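Local coordinates for M64R (Myxoma virus, PDB 5CZ3), which probably acts as a C7-family host-range factor that supports multiplication of the virus in different cell types by antagonizing a host restriction factor, at residues I7-D12 and D29-G34; I16-S21 and T43-T48; T112-T117 and S132-T137. One frame throughout, in Å; residues are numbered along the deposited sequence.

Contact 1: residues I7-D12 and D29-G34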
# COMPACT_ATOMS: atom_id res chain seq x y z
N ILE A 7 6.90 -10.64 14.17
CA ILE A 7 6.02 -9.48 14.02
C ILE A 7 5.28 -9.55 12.69
O ILE A 7 5.89 -9.57 11.62
CB ILE A 7 6.81 -8.16 14.09
CG1 ILE A 7 7.63 -8.10 15.38
CG2 ILE A 7 5.87 -6.98 13.98
CD1 ILE A 7 8.45 -6.84 15.52
N VAL A 8 3.95 -9.60 12.76
CA VAL A 8 3.13 -9.72 11.55
C VAL A 8 2.05 -8.64 11.49
O VAL A 8 1.02 -8.74 12.16
CB VAL A 8 2.45 -11.10 11.46
CG1 VAL A 8 1.67 -11.22 10.16
CG2 VAL A 8 3.49 -12.22 11.57
N HIS A 9 2.30 -7.61 10.69
CA HIS A 9 1.32 -6.55 10.48
C HIS A 9 0.29 -6.96 9.44
O HIS A 9 0.48 -7.96 8.74
CB HIS A 9 2.00 -5.25 10.04
CG HIS A 9 3.07 -4.78 10.97
ND1 HIS A 9 2.81 -4.33 12.25
CD2 HIS A 9 4.41 -4.68 10.81
CE1 HIS A 9 3.94 -3.98 12.83
NE2 HIS A 9 4.93 -4.18 11.98
N LYS A 10 -0.79 -6.20 9.33
CA LYS A 10 -1.77 -6.39 8.28
C LYS A 10 -1.93 -5.10 7.49
O LYS A 10 -2.05 -4.02 8.08
CB LYS A 10 -3.12 -6.83 8.85
CG LYS A 10 -3.12 -8.21 9.48
CD LYS A 10 -4.49 -8.56 10.04
CE LYS A 10 -4.51 -9.95 10.65
N LEU A 11 -1.92 -5.20 6.16
CA LEU A 11 -2.01 -4.01 5.32
C LEU A 11 -2.75 -4.27 4.01
O LEU A 11 -2.34 -5.12 3.22
CB LEU A 11 -0.61 -3.46 5.03
CG LEU A 11 -0.57 -2.21 4.14
CD1 LEU A 11 -1.30 -1.06 4.81
CD2 LEU A 11 0.87 -1.82 3.83
N ASP A 12 -3.82 -3.52 3.79
CA ASP A 12 -4.52 -3.54 2.51
C ASP A 12 -4.43 -2.17 1.85
O ASP A 12 -4.50 -1.14 2.52
CB ASP A 12 -5.99 -3.93 2.69
CG ASP A 12 -6.17 -5.36 3.17
OD1 ASP A 12 -5.28 -6.19 2.91
OD2 ASP A 12 -7.21 -5.64 3.80
N ASP A 29 6.24 -11.59 7.67
CA ASP A 29 7.09 -11.50 8.86
C ASP A 29 8.07 -10.34 8.73
O ASP A 29 8.84 -10.27 7.78
CB ASP A 29 7.85 -12.80 9.10
CG ASP A 29 8.67 -12.76 10.38
OD1 ASP A 29 8.09 -12.96 11.46
OD2 ASP A 29 9.89 -12.52 10.29
N GLY A 30 8.03 -9.43 9.70
CA GLY A 30 8.95 -8.30 9.73
C GLY A 30 8.27 -7.01 10.14
O GLY A 30 7.15 -6.72 9.70
N ASP A 31 8.94 -6.22 10.97
CA ASP A 31 8.40 -4.93 11.39
C ASP A 31 8.64 -3.87 10.32
O ASP A 31 9.43 -2.94 10.51
CB ASP A 31 9.01 -4.48 12.72
CG ASP A 31 8.39 -3.20 13.25
OD1 ASP A 31 7.23 -2.91 12.90
OD2 ASP A 31 9.07 -2.47 14.00
N SER A 32 7.96 -4.03 9.20
CA SER A 32 8.09 -3.11 8.08
C SER A 32 6.95 -3.32 7.10
O SER A 32 6.41 -4.42 6.98
CB SER A 32 9.43 -3.30 7.37
OG SER A 32 9.70 -2.23 6.48
N TYR A 33 6.59 -2.27 6.39
CA TYR A 33 5.54 -2.32 5.39
C TYR A 33 5.76 -1.34 4.27
O TYR A 33 6.41 -0.35 4.43
CB TYR A 33 4.17 -2.14 6.01
CG TYR A 33 4.13 -1.37 7.29
CD1 TYR A 33 4.26 0.00 7.29
CD2 TYR A 33 3.93 -2.00 8.49
CE1 TYR A 33 4.21 0.71 8.45
CE2 TYR A 33 3.87 -1.30 9.65
CZ TYR A 33 4.02 0.05 9.62
OH TYR A 33 3.96 0.76 10.77
N GLY A 34 5.22 -1.63 3.11
CA GLY A 34 5.39 -0.79 1.94
C GLY A 34 5.23 -1.59 0.67
O GLY A 34 5.11 -2.81 0.71
O HOH W 1 4.58 -7.71 8.94
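A buried, largely polar contact joins the approach to strand 10-15, in one sheet of the beta-sandwich, to the loop that carries the chain from strand 20-23 towards strand 34-40 of the other. A single direct backbone bond holds its outer end: G30 N donates to I7 O at 2.9 Å, nearly straight (N-H...O 171°) and nearly along the carbonyl axis. Water 1 extends this link, accepting from H9 N and donating to G30 O, 2.9 Å from each.

H9 is the centre of the contact. With its CG anti to the carbonyl carbon (chi1 -55°), the imidazole is directed across the gap, and NE2 donates to the anti lone pair of D31 OD1 at 2.8 Å, close to the ring plane. ND1 accepts from the backbone N of D56, consistent with a neutral ring carrying its proton on NE2. Y33 covers one ring face edge-on: its CE2 stands 3.6 Å above the imidazole plane and the two rings are inclined at 76°. The tyrosine hydroxyl is itself bonded to K64 O. On the flanks, I7 CD1 rests on D31 CB at 3.7 Å, and L11 CD2 meets Y33 CB at 4.0 Å. Histidine-carboxylate pairing with an edge-to-face aromatic pair thus marks the 20-23 to 34-40 connection, one of the places where the chain of this beta-sandwich crosses from sheet to sheet.

Contact 2: residues I16-S21 and T43-T48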
# COMPACT_ATOMS: atom_id res chain seq x y z
N ILE A 16 -9.30 3.65 -5.18
CA ILE A 16 -10.74 3.91 -5.16
C ILE A 16 -11.38 4.04 -6.54
O ILE A 16 -12.28 3.27 -6.88
CB ILE A 16 -11.04 5.20 -4.36
CG1 ILE A 16 -10.41 5.12 -2.97
CG2 ILE A 16 -12.54 5.41 -4.26
CD1 ILE A 16 -10.77 3.87 -2.20
N ASP A 17 -10.92 5.00 -7.32
CA ASP A 17 -11.52 5.27 -8.63
C ASP A 17 -11.24 4.16 -9.64
O ASP A 17 -11.96 4.01 -10.61
CB ASP A 17 -11.02 6.61 -9.17
CG ASP A 17 -11.47 7.79 -8.33
OD1 ASP A 17 -12.61 7.74 -7.81
OD2 ASP A 17 -10.70 8.76 -8.19
N GLU A 18 -10.18 3.39 -9.39
CA GLU A 18 -9.85 2.27 -10.26
C GLU A 18 -10.58 1.01 -9.81
O GLU A 18 -10.57 0.00 -10.51
CB GLU A 18 -8.34 2.03 -10.28
CG GLU A 18 -7.54 3.06 -11.07
CD GLU A 18 -7.45 4.39 -10.35
OE1 GLU A 18 -7.50 4.40 -9.10
OE2 GLU A 18 -7.33 5.43 -11.03
N ASN A 19 -11.21 1.10 -8.64
CA ASN A 19 -11.94 -0.02 -8.05
C ASN A 19 -11.09 -1.28 -7.96
O ASN A 19 -11.50 -2.36 -8.40
CB ASN A 19 -13.23 -0.31 -8.84
CG ASN A 19 -14.25 -1.08 -8.03
OD1 ASN A 19 -14.49 -0.78 -6.86
ND2 ASN A 19 -14.87 -2.07 -8.65
N VAL A 20 -9.90 -1.15 -7.39
CA VAL A 20 -8.97 -2.26 -7.28
C VAL A 20 -8.52 -2.46 -5.83
O VAL A 20 -8.15 -1.50 -5.15
CB VAL A 20 -7.73 -2.05 -8.17
CG1 VAL A 20 -6.65 -3.08 -7.86
CG2 VAL A 20 -8.12 -2.10 -9.64
N SER A 21 -8.55 -3.71 -5.37
CA SER A 21 -8.11 -4.03 -4.02
C SER A 21 -6.78 -4.78 -4.03
O SER A 21 -6.73 -5.95 -4.42
CB SER A 21 -9.16 -4.87 -3.29
OG SER A 21 -10.35 -4.13 -3.07
N THR A 43 -4.15 9.58 -19.69
CA THR A 43 -4.84 10.84 -19.42
C THR A 43 -4.44 11.42 -18.06
O THR A 43 -3.85 10.73 -17.23
CB THR A 43 -6.37 10.66 -19.45
OG1 THR A 43 -6.78 9.75 -18.42
CG2 THR A 43 -6.82 10.12 -20.80
N CYS A 44 -4.78 12.69 -17.85
CA CYS A 44 -4.49 13.37 -16.60
C CYS A 44 -5.59 13.08 -15.59
O CYS A 44 -6.76 13.36 -15.85
CB CYS A 44 -4.36 14.87 -16.83
SG CYS A 44 -2.97 15.33 -17.90
N LYS A 45 -5.23 12.52 -14.44
CA LYS A 45 -6.24 12.14 -13.46
C LYS A 45 -5.73 12.19 -12.02
O LYS A 45 -4.53 12.28 -11.77
CB LYS A 45 -6.77 10.73 -13.76
CG LYS A 45 -5.73 9.64 -13.58
CD LYS A 45 -6.28 8.28 -13.98
CE LYS A 45 -6.77 8.28 -15.42
NZ LYS A 45 -7.24 6.93 -15.84
N TYR A 46 -6.67 12.13 -11.08
CA TYR A 46 -6.35 12.02 -9.67
C TYR A 46 -6.48 10.56 -9.24
O TYR A 46 -7.50 9.92 -9.49
CB TYR A 46 -7.26 12.90 -8.82
CG TYR A 46 -6.95 14.38 -8.90
CD1 TYR A 46 -6.02 14.96 -8.05
CD2 TYR A 46 -7.60 15.20 -9.83
CE1 TYR A 46 -5.74 16.31 -8.12
CE2 TYR A 46 -7.32 16.55 -9.90
CZ TYR A 46 -6.39 17.10 -9.04
OH TYR A 46 -6.11 18.45 -9.11
N ILE A 47 -5.45 10.04 -8.59
CA ILE A 47 -5.48 8.67 -8.10
C ILE A 47 -5.56 8.65 -6.58
O ILE A 47 -4.67 9.17 -5.90
CB ILE A 47 -4.26 7.87 -8.56
CG1 ILE A 47 -4.18 7.86 -10.09
CG2 ILE A 47 -4.32 6.44 -8.04
CD1 ILE A 47 -2.96 7.17 -10.64
N THR A 48 -6.62 8.06 -6.05
CA THR A 48 -6.86 8.03 -4.61
C THR A 48 -6.43 6.69 -4.01
O THR A 48 -6.90 5.63 -4.43
CB THR A 48 -8.34 8.28 -4.28
OG1 THR A 48 -8.77 9.52 -4.86
CG2 THR A 48 -8.55 8.35 -2.77
O HOH W 2 -8.97 5.57 -13.23
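Two acidic side chains reach from the turn 16-19 towards strand 45-54 without forming a direct polar bond to it. E18 and K45 carry opposite charges, yet E18 OE2 and K45 NZ remain 5.0 Å apart and are joined through water 2, weakly on the lysine side. This water donates to E18 OE2 at 2.7 Å and accepts only a weak bond from K45 NZ at 3.4 Å. The lysine has stronger partners in T122 and D123, with which it makes a hydrogen bond and a salt bridge, so its charge is probably balanced mainly there.

The E18 chain leaves the backbone with CG anti to the carbonyl carbon and bends at chi2 (73°), which lays the carboxylate crosswise over the branches of I47. OE1 lies 3.9 Å from I47 CG2, an apolar neighbour, while OE2 has the water. D17 also points at the strand, but its OD2 stays 3.6 Å from Y46 O, an acceptor facing an acceptor, so the two make no bond.

Direct attachment comes at the start of the turn, where I16 N donates to T48 O at 3.2 Å (N-H...O 160°), in the plane of the carbonyl. Beside it the side chains cross obliquely, I16 CG1 touching T48 CG2 at 3.7 Å; in T48, CG2 is the branch anti to the backbone N. Within the turn, N19 N closes back on I16 O at 3.0 Å, and N19 has positive phi and psi, the left-handed conformation. A type I turn followed by a G1 beta bulge is a classic way to connect a tight beta hairpin, here strands 10-15 and 20-23, with strand 45-54 flanking the first of them in the same antiparallel sheet.

Contact 3: residues T112-T117 and S132-T137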
# COMPACT_ATOMS: atom_id res chain seq x y z
N THR A 112 13.16 -2.91 2.09
CA THR A 112 12.56 -2.41 0.86
C THR A 112 12.64 -3.41 -0.29
O THR A 112 11.81 -3.39 -1.20
CB THR A 112 13.21 -1.09 0.41
OG1 THR A 112 14.56 -1.32 0.01
CG2 THR A 112 13.17 -0.06 1.53
N ASP A 113 13.64 -4.29 -0.25
CA ASP A 113 13.83 -5.26 -1.32
C ASP A 113 12.79 -6.37 -1.29
O ASP A 113 12.60 -7.07 -2.28
CB ASP A 113 15.23 -5.88 -1.25
CG ASP A 113 16.32 -4.91 -1.66
OD1 ASP A 113 15.99 -3.84 -2.23
OD2 ASP A 113 17.51 -5.20 -1.41
N VAL A 114 12.12 -6.54 -0.16
CA VAL A 114 11.10 -7.58 -0.06
C VAL A 114 9.69 -6.99 -0.03
O VAL A 114 8.72 -7.71 0.21
CB VAL A 114 11.31 -8.48 1.18
CG1 VAL A 114 12.48 -9.43 0.95
CG2 VAL A 114 11.53 -7.64 2.43
N TYR A 115 9.58 -5.69 -0.27
CA TYR A 115 8.29 -5.08 -0.54
C TYR A 115 7.76 -5.66 -1.85
O TYR A 115 8.54 -5.93 -2.77
CB TYR A 115 8.38 -3.55 -0.66
CG TYR A 115 8.64 -2.80 0.63
CD1 TYR A 115 8.56 -3.42 1.86
CD2 TYR A 115 8.94 -1.44 0.60
CE1 TYR A 115 8.79 -2.72 3.04
CE2 TYR A 115 9.18 -0.73 1.76
CZ TYR A 115 9.10 -1.37 2.97
OH TYR A 115 9.33 -0.66 4.13
N PRO A 116 6.44 -5.86 -1.95
CA PRO A 116 5.89 -6.34 -3.22
C PRO A 116 5.82 -5.22 -4.26
O PRO A 116 5.73 -4.04 -3.90
CB PRO A 116 4.49 -6.82 -2.83
CG PRO A 116 4.13 -5.99 -1.66
CD PRO A 116 5.41 -5.74 -0.91
N THR A 117 5.87 -5.59 -5.54
CA THR A 117 5.83 -4.62 -6.62
C THR A 117 4.68 -4.93 -7.58
O THR A 117 4.57 -6.05 -8.08
CB THR A 117 7.15 -4.59 -7.40
OG1 THR A 117 8.23 -4.34 -6.50
CG2 THR A 117 7.12 -3.50 -8.46
N SER A 132 5.93 -10.60 -5.57
CA SER A 132 5.17 -10.74 -4.33
C SER A 132 6.04 -10.40 -3.13
O SER A 132 5.52 -10.11 -2.05
CB SER A 132 4.62 -12.16 -4.20
OG SER A 132 3.59 -12.40 -5.14
N GLY A 133 7.35 -10.42 -3.32
CA GLY A 133 8.28 -10.15 -2.24
C GLY A 133 8.09 -11.11 -1.09
O GLY A 133 7.77 -12.28 -1.30
N ARG A 134 8.28 -10.62 0.13
CA ARG A 134 8.07 -11.45 1.32
C ARG A 134 6.63 -11.31 1.80
O ARG A 134 6.38 -11.04 2.97
CB ARG A 134 9.06 -11.06 2.42
CG ARG A 134 9.25 -12.12 3.49
CD ARG A 134 10.59 -11.98 4.18
NE ARG A 134 10.64 -10.84 5.09
CZ ARG A 134 11.76 -10.32 5.58
NH1 ARG A 134 12.93 -10.85 5.24
NH2 ARG A 134 11.72 -9.29 6.40
N THR A 135 5.68 -11.48 0.88
CA THR A 135 4.26 -11.36 1.21
C THR A 135 3.42 -12.47 0.57
O THR A 135 3.91 -13.27 -0.22
CB THR A 135 3.67 -10.01 0.74
OG1 THR A 135 3.32 -10.09 -0.65
CG2 THR A 135 4.65 -8.87 0.95
N TYR A 136 2.14 -12.49 0.93
CA TYR A 136 1.16 -13.36 0.30
C TYR A 136 0.09 -12.49 -0.35
O TYR A 136 -1.10 -12.81 -0.31
CB TYR A 136 0.53 -14.30 1.33
CG TYR A 136 1.52 -15.21 2.01
CD1 TYR A 136 2.46 -15.92 1.27
CD2 TYR A 136 1.51 -15.37 3.39
CE1 TYR A 136 3.37 -16.76 1.89
CE2 TYR A 136 2.41 -16.21 4.02
CZ TYR A 136 3.34 -16.90 3.26
OH TYR A 136 4.24 -17.73 3.88
N THR A 137 0.53 -11.39 -0.96
CA THR A 137 -0.39 -10.41 -1.53
C THR A 137 -1.16 -10.95 -2.73
O THR A 137 -0.68 -11.80 -3.47
CB THR A 137 0.37 -9.13 -1.94
OG1 THR A 137 -0.57 -8.13 -2.35
CG2 THR A 137 1.34 -9.42 -3.09
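V114, P116 and R134 carry most of this contact, in which a type I beta turn (T112-Y115) between helix 109-112 and strand 117-121 packs against the loop from strand 126-131 to strand 138-140. That second loop, which carries the chain from the mixed sheet of the sandwich to the antiparallel one, is folded on itself by an inverse gamma turn centred on R134 and an ST turn at T135.

V114 and R134 lie side by side and point the same way. Their backbones meet first: R134 N donates to V114 O at 2.9 Å, in the carbonyl plane and on a lone pair (N-H...O 166°). The CB atoms of V114 and R134 then come within 3.6 Å. Further out, the arginine chain, extended at first (CG anti to the backbone N), bends at chi3 (74°) and brings its guanidinium beneath a methyl group of the valine. V114 CG2 sits over the centre of that flat group, 4.1 Å from R134 CZ. R134 NE makes a weak hydrogen bond to D29 O. G133, just before R134 and at positive phi, lies against V114 O, where a CB would clash, and its CA-H is directed at that oxygen.

P116 presses its pyrrolidine ring into the bend of the same loop. Its CD meets T135 CG2 at 3.7 Å, the two side chains crossing at about a right angle, while P116 CB lies 3.5 Å from S132 O. This carbonyl is also tied within its own loop by T135, whose torsion places OG1 in the crowded position between backbone N and carbonyl carbon. From there T135 OG1 donates to S132 O at 2.6 Å and accepts from T137 N at 3.1 Å.

Contacts 1 and 3 are neighbours, their centres about 10 Å apart, and touch directly: S32 OG and Y115 OH probably share a hydrogen bond, and G34 O packs on P116 CD. Contact 2 is centred about 24 Å from the centre of contact 1 and about 22 Å from that of contact 3, on the opposite side of the chain's centre, but shares a sheet with contact 1 through strand 10-15. Burial separates their chemistry. Contact 1, buried, combines a histidine-carboxylate bond and an edge-to-face ring pair with one backbone bond and a water bridge; contact 3, partly buried, relies on turns and aliphatic packing; contact 2, at the surface, tolerates loosely spaced charges bridged by water.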